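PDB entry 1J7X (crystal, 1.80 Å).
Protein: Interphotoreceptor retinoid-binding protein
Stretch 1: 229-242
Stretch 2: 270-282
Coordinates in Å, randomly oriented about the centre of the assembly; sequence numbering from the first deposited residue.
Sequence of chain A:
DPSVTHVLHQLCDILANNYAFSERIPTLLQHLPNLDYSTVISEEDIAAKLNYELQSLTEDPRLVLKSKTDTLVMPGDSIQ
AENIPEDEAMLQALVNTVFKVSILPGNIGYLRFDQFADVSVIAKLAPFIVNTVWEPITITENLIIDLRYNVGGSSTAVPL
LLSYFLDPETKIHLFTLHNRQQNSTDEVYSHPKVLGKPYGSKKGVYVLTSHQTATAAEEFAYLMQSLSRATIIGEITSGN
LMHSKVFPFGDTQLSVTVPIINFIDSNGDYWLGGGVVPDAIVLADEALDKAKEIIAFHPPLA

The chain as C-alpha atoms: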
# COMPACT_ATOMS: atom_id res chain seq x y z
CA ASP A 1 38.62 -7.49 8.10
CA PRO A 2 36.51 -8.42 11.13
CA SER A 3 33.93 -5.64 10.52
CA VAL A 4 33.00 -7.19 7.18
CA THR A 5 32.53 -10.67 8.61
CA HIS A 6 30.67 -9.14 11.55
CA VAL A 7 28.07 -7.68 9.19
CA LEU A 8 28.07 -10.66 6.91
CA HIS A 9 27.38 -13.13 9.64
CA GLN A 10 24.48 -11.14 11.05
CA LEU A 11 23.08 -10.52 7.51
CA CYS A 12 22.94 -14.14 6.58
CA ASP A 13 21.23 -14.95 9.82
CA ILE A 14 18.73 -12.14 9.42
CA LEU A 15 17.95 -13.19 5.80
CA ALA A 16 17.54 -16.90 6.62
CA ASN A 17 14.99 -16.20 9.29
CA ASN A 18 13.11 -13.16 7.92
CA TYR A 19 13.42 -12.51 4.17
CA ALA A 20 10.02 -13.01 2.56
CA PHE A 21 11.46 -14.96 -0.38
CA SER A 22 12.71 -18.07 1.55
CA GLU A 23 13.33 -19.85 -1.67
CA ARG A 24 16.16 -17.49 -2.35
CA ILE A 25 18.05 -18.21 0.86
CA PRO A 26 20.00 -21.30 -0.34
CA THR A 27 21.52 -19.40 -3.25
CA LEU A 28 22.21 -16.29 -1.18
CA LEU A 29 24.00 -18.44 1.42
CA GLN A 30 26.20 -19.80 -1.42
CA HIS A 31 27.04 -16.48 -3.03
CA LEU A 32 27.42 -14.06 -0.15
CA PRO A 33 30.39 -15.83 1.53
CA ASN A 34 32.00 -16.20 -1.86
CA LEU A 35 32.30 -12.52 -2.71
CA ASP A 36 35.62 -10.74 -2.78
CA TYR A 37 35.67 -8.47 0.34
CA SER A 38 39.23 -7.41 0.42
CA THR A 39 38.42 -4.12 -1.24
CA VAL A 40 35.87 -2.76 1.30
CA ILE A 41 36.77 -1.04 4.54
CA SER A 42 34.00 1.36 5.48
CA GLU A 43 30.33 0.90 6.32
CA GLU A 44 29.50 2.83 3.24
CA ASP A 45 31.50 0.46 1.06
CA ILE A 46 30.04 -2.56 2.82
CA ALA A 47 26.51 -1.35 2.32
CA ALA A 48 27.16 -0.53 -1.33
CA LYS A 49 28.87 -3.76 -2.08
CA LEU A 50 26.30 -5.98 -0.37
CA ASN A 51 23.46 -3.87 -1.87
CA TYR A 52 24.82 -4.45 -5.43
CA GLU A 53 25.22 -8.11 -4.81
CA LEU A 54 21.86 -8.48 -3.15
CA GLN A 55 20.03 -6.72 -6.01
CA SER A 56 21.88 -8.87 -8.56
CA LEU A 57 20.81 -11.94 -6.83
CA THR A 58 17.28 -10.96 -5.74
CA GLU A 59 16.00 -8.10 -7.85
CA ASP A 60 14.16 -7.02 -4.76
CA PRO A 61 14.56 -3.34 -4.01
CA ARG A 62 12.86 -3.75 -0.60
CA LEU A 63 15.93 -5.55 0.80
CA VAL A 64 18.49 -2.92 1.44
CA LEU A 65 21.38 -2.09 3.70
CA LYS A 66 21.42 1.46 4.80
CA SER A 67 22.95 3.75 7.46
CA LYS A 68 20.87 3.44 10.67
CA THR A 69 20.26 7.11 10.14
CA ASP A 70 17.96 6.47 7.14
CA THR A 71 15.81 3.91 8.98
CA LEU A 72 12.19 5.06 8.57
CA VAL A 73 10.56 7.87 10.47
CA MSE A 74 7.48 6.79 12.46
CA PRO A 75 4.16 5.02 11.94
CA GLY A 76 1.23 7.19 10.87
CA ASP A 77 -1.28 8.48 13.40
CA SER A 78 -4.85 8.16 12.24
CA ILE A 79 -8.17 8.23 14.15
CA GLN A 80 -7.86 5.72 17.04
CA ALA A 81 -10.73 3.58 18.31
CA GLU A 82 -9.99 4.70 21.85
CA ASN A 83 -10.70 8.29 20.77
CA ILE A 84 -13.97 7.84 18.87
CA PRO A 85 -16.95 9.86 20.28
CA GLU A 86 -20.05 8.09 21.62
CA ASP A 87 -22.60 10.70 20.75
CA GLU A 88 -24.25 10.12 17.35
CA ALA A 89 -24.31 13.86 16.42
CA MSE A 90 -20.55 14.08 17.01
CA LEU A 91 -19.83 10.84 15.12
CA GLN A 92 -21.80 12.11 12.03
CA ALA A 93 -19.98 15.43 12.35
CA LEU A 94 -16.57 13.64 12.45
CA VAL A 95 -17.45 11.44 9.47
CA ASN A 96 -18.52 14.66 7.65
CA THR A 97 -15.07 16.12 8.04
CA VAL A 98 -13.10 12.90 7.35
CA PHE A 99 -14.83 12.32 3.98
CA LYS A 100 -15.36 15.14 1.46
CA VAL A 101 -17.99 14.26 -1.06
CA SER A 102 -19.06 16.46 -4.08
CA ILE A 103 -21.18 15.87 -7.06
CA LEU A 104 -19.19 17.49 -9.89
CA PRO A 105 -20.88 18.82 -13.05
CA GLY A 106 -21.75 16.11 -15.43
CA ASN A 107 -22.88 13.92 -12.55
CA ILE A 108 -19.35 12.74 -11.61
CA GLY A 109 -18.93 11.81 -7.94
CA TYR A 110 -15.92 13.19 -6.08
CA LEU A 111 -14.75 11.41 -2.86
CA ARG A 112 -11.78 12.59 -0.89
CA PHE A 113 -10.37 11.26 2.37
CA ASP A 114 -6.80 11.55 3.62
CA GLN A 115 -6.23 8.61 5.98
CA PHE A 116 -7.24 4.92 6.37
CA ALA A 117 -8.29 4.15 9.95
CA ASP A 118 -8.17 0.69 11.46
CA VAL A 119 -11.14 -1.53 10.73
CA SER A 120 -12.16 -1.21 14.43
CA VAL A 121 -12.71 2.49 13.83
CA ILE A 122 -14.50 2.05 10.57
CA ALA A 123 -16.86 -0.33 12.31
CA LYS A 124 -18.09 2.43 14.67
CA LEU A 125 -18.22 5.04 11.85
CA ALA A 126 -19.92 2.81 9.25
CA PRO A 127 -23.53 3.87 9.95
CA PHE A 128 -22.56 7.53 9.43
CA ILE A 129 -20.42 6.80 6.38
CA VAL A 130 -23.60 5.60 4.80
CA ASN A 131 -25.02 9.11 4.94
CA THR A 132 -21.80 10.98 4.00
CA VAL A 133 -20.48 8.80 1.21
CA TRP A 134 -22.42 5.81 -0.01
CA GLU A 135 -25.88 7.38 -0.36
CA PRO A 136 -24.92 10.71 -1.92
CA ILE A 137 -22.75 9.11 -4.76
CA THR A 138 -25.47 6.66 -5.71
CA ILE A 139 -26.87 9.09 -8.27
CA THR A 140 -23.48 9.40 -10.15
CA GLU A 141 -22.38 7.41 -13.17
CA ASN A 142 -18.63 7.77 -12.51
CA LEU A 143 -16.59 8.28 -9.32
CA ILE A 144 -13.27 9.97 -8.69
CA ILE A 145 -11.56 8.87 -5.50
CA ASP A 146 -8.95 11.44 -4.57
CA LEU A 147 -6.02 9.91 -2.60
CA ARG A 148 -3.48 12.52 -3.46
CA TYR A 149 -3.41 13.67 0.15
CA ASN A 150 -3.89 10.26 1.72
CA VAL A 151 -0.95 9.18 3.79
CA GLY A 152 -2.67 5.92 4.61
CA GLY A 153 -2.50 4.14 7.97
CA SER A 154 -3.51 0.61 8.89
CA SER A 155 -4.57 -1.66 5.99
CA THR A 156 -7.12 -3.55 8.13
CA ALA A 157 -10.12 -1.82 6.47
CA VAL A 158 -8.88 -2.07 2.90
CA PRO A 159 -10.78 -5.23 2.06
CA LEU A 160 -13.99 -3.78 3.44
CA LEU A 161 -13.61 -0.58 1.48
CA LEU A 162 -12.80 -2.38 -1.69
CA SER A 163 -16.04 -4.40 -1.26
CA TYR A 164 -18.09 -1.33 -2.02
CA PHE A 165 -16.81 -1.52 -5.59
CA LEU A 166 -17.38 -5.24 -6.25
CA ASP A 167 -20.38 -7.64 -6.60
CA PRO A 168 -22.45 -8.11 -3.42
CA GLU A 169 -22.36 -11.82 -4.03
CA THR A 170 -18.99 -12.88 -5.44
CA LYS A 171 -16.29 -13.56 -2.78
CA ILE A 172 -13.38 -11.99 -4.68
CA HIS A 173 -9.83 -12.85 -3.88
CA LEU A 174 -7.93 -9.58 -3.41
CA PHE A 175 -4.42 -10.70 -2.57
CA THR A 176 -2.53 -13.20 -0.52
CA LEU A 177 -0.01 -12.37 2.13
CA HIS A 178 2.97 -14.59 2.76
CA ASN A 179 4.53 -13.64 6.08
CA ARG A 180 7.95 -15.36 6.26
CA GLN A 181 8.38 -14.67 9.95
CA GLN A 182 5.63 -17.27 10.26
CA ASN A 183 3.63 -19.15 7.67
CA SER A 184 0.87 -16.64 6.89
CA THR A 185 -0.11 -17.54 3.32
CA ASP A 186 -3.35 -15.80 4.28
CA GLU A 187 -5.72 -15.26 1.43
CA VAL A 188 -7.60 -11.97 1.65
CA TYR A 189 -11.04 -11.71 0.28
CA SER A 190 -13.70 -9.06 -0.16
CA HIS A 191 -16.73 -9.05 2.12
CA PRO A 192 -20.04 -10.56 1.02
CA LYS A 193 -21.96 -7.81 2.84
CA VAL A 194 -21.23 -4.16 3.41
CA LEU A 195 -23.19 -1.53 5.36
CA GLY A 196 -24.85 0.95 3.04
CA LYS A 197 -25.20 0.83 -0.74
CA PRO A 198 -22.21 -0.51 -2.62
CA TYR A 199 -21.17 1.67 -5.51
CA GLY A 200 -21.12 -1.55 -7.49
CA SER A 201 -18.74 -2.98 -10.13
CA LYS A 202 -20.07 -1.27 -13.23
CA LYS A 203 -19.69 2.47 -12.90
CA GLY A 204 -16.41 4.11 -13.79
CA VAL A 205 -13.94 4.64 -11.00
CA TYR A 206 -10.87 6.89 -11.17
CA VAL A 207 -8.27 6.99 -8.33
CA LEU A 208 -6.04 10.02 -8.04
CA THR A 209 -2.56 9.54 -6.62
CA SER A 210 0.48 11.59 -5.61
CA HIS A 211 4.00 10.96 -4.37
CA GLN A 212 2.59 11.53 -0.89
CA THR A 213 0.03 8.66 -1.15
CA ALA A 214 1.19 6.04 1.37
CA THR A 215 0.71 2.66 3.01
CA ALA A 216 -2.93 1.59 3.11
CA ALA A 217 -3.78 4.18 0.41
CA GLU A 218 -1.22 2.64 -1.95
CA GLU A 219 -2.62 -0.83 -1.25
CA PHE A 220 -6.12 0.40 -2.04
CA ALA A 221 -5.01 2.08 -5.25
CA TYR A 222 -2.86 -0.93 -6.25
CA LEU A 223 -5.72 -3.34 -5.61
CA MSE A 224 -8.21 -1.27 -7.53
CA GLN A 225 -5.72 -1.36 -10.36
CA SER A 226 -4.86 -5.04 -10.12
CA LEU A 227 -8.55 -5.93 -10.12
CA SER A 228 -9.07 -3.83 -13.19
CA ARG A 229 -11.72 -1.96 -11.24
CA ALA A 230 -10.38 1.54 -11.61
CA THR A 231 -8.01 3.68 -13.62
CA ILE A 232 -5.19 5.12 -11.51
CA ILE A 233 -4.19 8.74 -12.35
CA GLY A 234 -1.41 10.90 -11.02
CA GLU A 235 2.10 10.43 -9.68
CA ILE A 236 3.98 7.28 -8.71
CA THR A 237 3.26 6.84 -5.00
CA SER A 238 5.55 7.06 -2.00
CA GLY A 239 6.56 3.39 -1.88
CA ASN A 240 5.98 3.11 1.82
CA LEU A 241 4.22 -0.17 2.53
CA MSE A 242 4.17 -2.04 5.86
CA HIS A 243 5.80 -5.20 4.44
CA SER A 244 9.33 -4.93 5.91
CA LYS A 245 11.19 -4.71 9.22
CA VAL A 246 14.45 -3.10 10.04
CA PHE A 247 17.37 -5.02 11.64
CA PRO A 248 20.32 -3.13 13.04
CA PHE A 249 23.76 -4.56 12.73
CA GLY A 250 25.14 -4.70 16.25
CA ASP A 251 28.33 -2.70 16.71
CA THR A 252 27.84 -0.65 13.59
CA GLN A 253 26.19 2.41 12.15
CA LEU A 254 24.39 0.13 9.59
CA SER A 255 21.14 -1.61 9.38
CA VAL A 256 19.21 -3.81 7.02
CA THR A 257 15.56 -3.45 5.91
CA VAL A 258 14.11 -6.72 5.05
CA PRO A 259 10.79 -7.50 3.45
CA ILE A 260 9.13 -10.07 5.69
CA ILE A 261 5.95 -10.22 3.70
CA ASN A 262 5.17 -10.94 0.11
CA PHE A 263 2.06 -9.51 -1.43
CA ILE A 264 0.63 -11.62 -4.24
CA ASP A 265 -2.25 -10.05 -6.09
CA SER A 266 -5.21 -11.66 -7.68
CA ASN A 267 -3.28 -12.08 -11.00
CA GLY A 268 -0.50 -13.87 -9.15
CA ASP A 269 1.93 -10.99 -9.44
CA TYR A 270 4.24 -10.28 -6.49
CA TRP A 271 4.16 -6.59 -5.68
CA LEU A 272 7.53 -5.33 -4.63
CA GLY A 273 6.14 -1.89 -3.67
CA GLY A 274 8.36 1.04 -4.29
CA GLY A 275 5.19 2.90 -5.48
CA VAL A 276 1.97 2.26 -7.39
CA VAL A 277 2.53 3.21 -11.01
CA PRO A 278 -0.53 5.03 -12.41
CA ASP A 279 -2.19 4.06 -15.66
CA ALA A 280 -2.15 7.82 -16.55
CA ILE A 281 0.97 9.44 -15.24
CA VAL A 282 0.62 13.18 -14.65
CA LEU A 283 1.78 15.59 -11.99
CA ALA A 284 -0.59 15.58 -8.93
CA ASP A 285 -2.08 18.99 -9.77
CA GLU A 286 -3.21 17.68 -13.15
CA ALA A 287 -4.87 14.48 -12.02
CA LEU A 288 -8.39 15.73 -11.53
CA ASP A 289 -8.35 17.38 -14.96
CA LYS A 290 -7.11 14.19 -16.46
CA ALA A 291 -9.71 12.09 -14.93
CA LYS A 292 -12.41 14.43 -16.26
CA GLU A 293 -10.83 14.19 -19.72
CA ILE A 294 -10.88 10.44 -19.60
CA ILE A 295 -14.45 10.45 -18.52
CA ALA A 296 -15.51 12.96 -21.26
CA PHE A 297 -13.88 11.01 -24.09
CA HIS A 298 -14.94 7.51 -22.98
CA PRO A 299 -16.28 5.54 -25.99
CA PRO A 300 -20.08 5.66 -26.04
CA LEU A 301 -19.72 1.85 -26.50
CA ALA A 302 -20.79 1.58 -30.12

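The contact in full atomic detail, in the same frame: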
# COMPACT_ATOMS: atom_id res chain seq x y z
N ARG A 229 -10.49 -2.61 -11.62
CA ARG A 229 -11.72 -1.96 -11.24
C ARG A 229 -11.65 -0.49 -11.56
O ARG A 229 -12.67 0.15 -11.85
CB ARG A 229 -11.99 -2.25 -9.75
CG ARG A 229 -13.25 -1.47 -9.19
CD ARG A 229 -14.55 -2.07 -9.92
NE ARG A 229 -14.85 -1.18 -10.99
CZ ARG A 229 -15.80 -0.27 -10.98
NH1 ARG A 229 -16.72 -0.20 -10.02
NH2 ARG A 229 -15.84 0.56 -11.97
N ALA A 230 -10.49 0.17 -11.30
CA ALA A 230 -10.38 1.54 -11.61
C ALA A 230 -9.12 1.90 -12.41
O ALA A 230 -8.16 1.16 -12.43
CB ALA A 230 -10.36 2.28 -10.30
N THR A 231 -9.14 3.08 -12.95
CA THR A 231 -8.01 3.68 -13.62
C THR A 231 -7.29 4.56 -12.58
O THR A 231 -7.92 5.37 -11.89
CB THR A 231 -8.48 4.51 -14.79
OG1 THR A 231 -9.22 3.73 -15.74
CG2 THR A 231 -7.30 5.14 -15.52
N ILE A 232 -5.96 4.36 -12.44
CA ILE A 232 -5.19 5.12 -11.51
C ILE A 232 -4.56 6.30 -12.27
O ILE A 232 -3.90 6.15 -13.30
CB ILE A 232 -4.06 4.26 -10.93
CG1 ILE A 232 -4.59 2.91 -10.43
CG2 ILE A 232 -3.36 4.91 -9.81
CD1 ILE A 232 -5.81 3.14 -9.42
N ILE A 233 -4.67 7.49 -11.70
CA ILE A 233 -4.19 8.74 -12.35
C ILE A 233 -3.39 9.59 -11.39
O ILE A 233 -3.83 9.88 -10.27
CB ILE A 233 -5.40 9.54 -12.88
CG1 ILE A 233 -6.23 8.64 -13.73
CG2 ILE A 233 -4.94 10.86 -13.58
CD1 ILE A 233 -7.58 9.32 -14.09
N GLY A 234 -2.18 10.00 -11.84
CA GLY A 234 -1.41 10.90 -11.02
C GLY A 234 0.05 10.51 -10.99
O GLY A 234 0.57 10.15 -12.03
N GLU A 235 0.68 10.70 -9.84
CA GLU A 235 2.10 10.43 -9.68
C GLU A 235 2.34 9.00 -9.15
O GLU A 235 1.53 8.41 -8.46
CB GLU A 235 2.72 11.41 -8.77
CG GLU A 235 2.53 12.87 -9.22
CD GLU A 235 2.93 13.86 -8.18
OE1 GLU A 235 2.99 13.55 -6.95
OE2 GLU A 235 3.07 15.08 -8.55
N ILE A 236 3.57 8.54 -9.32
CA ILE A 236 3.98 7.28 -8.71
C ILE A 236 3.97 7.55 -7.19
O ILE A 236 4.40 8.63 -6.72
CB ILE A 236 5.42 6.90 -9.16
CG1 ILE A 236 5.39 6.57 -10.60
CG2 ILE A 236 5.94 5.79 -8.39
CD1 ILE A 236 6.79 6.64 -11.28
N THR A 237 3.45 6.62 -6.43
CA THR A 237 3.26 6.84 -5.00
C THR A 237 4.52 6.72 -4.17
O THR A 237 5.58 6.39 -4.73
CB THR A 237 2.12 5.97 -4.48
OG1 THR A 237 2.43 4.60 -4.57
CG2 THR A 237 0.80 6.19 -5.35
N SER A 238 4.40 6.93 -2.86
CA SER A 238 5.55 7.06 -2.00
C SER A 238 6.39 5.82 -1.86
O SER A 238 7.51 5.97 -1.57
CB SER A 238 5.11 7.54 -0.60
OG SER A 238 4.44 6.54 0.08
N GLY A 239 5.84 4.62 -2.06
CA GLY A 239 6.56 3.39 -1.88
C GLY A 239 6.76 3.03 -0.46
O GLY A 239 7.78 2.37 -0.08
N ASN A 240 5.86 3.45 0.42
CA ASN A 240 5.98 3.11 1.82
C ASN A 240 4.92 2.14 2.17
O ASN A 240 3.79 2.56 2.38
CB ASN A 240 5.75 4.37 2.68
CG ASN A 240 6.80 5.47 2.44
OD1 ASN A 240 6.59 6.63 2.82
ND2 ASN A 240 7.92 5.12 1.79
N LEU A 241 5.19 0.86 2.16
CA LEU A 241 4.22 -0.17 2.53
C LEU A 241 4.70 -0.82 3.84
O LEU A 241 5.90 -0.77 4.16
CB LEU A 241 4.15 -1.26 1.48
CG LEU A 241 3.63 -0.85 0.11
CD1 LEU A 241 3.60 -2.02 -0.88
CD2 LEU A 241 2.19 -0.34 0.20
N MSE A 242 3.80 -1.46 4.57
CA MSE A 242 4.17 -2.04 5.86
C MSE A 242 4.50 -3.52 5.66
O MSE A 242 3.95 -4.40 6.34
CB MSE A 242 3.00 -1.87 6.84
CG MSE A 242 2.68 -0.50 7.18
SE MSE A 242 1.41 -0.42 8.60
CE MSE A 242 2.38 -1.26 9.84
N TYR A 270 3.70 -10.74 -7.76
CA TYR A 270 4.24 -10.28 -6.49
C TYR A 270 4.50 -8.78 -6.56
O TYR A 270 5.24 -8.29 -7.44
CB TYR A 270 5.62 -10.96 -6.22
CG TYR A 270 5.51 -12.39 -5.82
CD1 TYR A 270 5.06 -13.36 -6.74
CD2 TYR A 270 5.82 -12.77 -4.57
CE1 TYR A 270 4.97 -14.70 -6.36
CE2 TYR A 270 5.69 -14.10 -4.16
CZ TYR A 270 5.32 -15.05 -5.08
OH TYR A 270 5.19 -16.42 -4.80
N TRP A 271 3.89 -8.02 -5.71
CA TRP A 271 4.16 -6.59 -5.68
C TRP A 271 5.33 -6.26 -4.81
O TRP A 271 5.31 -6.52 -3.58
CB TRP A 271 2.90 -5.89 -5.18
CG TRP A 271 2.95 -4.42 -5.42
CD1 TRP A 271 3.66 -3.74 -6.31
CD2 TRP A 271 2.26 -3.45 -4.61
NE1 TRP A 271 3.49 -2.36 -6.10
CE2 TRP A 271 2.58 -2.19 -5.09
CE3 TRP A 271 1.38 -3.55 -3.54
CZ2 TRP A 271 2.03 -1.05 -4.57
CZ3 TRP A 271 0.81 -2.33 -3.04
CH2 TRP A 271 1.16 -1.16 -3.54
N LEU A 272 6.36 -5.70 -5.38
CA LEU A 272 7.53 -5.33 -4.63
C LEU A 272 7.46 -3.86 -4.03
O LEU A 272 8.45 -3.32 -3.54
CB LEU A 272 8.75 -5.46 -5.48
CG LEU A 272 9.08 -6.89 -5.92
CD1 LEU A 272 8.95 -7.87 -4.76
CD2 LEU A 272 8.21 -7.31 -7.00
N GLY A 273 6.32 -3.22 -4.18
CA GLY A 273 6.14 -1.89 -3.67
C GLY A 273 7.02 -0.92 -4.38
O GLY A 273 7.29 -1.02 -5.53
N GLY A 274 7.53 0.01 -3.66
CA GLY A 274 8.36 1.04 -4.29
C GLY A 274 7.49 2.11 -4.96
O GLY A 274 8.07 3.04 -5.53
N GLY A 275 6.15 1.93 -4.93
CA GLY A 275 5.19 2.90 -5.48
C GLY A 275 4.23 2.32 -6.46
O GLY A 275 4.61 1.57 -7.32
N VAL A 276 2.95 2.66 -6.37
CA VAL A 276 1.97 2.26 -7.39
C VAL A 276 2.30 3.12 -8.59
O VAL A 276 2.62 4.33 -8.46
CB VAL A 276 0.55 2.62 -6.93
CG1 VAL A 276 -0.44 2.38 -8.02
CG2 VAL A 276 0.20 1.82 -5.69
N VAL A 277 2.27 2.53 -9.76
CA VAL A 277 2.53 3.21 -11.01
C VAL A 277 1.21 3.46 -11.70
O VAL A 277 0.50 2.50 -12.08
CB VAL A 277 3.43 2.33 -11.95
CG1 VAL A 277 3.73 3.13 -13.19
CG2 VAL A 277 4.70 2.09 -11.28
N PRO A 278 0.80 4.71 -11.80
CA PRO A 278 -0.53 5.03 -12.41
C PRO A 278 -0.64 4.57 -13.85
O PRO A 278 0.38 4.47 -14.57
CB PRO A 278 -0.56 6.54 -12.37
CG PRO A 278 0.25 6.86 -11.10
CD PRO A 278 1.42 5.90 -11.22
N ASP A 279 -1.87 4.35 -14.29
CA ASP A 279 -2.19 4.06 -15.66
C ASP A 279 -1.93 5.38 -16.45
O ASP A 279 -1.30 5.38 -17.54
CB ASP A 279 -3.63 3.65 -15.80
CG ASP A 279 -3.90 2.42 -15.08
OD1 ASP A 279 -3.35 1.37 -15.52
OD2 ASP A 279 -4.52 2.35 -13.99
N ALA A 280 -2.35 6.51 -15.90
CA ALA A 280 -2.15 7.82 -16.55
C ALA A 280 -1.27 8.68 -15.66
O ALA A 280 -1.72 9.25 -14.66
CB ALA A 280 -3.50 8.50 -16.86
N ILE A 281 0.02 8.72 -15.97
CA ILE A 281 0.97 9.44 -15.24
C ILE A 281 0.92 10.90 -15.56
O ILE A 281 1.12 11.25 -16.75
CB ILE A 281 2.39 8.87 -15.45
CG1 ILE A 281 2.50 7.45 -14.88
CG2 ILE A 281 3.36 9.71 -14.77
CD1 ILE A 281 3.83 6.74 -15.11
N VAL A 282 0.64 11.72 -14.57
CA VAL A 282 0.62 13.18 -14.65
C VAL A 282 1.03 13.71 -13.33
O VAL A 282 1.06 13.04 -12.29
CB VAL A 282 -0.75 13.75 -15.07
CG1 VAL A 282 -1.18 13.18 -16.34
CG2 VAL A 282 -1.81 13.38 -14.09
O HOH W 1 -6.38 0.27 -14.13
O HOH W 2 7.28 -0.29 -0.84

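Trp 271 opens the contact. Leu 241 lies over one face of its ring, with Leu 241 CD1 3.5 Å from Trp 271 CZ3. Gly 273 passes beside the same leucine; a CB there would sit tightly against Leu 241 CD1.

Gly 274 and Gly 275 meet Gly 239 backbone to backbone. Gly 239 CA lies 3.4 Å from Gly 275 N, and a CB on Gly 239 would clash with Gly 274 C. A CB on Gly 275 would run into Thr 237 O and Ile 236 CG2. A water joins Gly 274 N to Gly 239 O.

Val 276 N donates to Thr 237 OG1 (2.7 Å), and Val 276 O accepts from Thr 237 N (3.2 Å). Pro 278, buried, points toward stretch 1, and its apolar ring suits a site against Ile 232 and Ile 236.

The carboxylate of Asp 279 supplies an acceptor: Asp 279 OD2 takes a nearly straight hydrogen bond from Ile 232 N (2.9 Å). A water links the same oxygen to Ala 230 O.

A short parallel ladder follows. Ala 280 N donates to Ile 232 O (3.0 Å), Gly 234 N to Ala 280 O (3.0 Å), and Val 282 N to Gly 234 O (3.0 Å). Ala 280 and Ile 233 share one sheet face. Ile 233 CG2 also meets Val 282 CG2 at 4.1 Å.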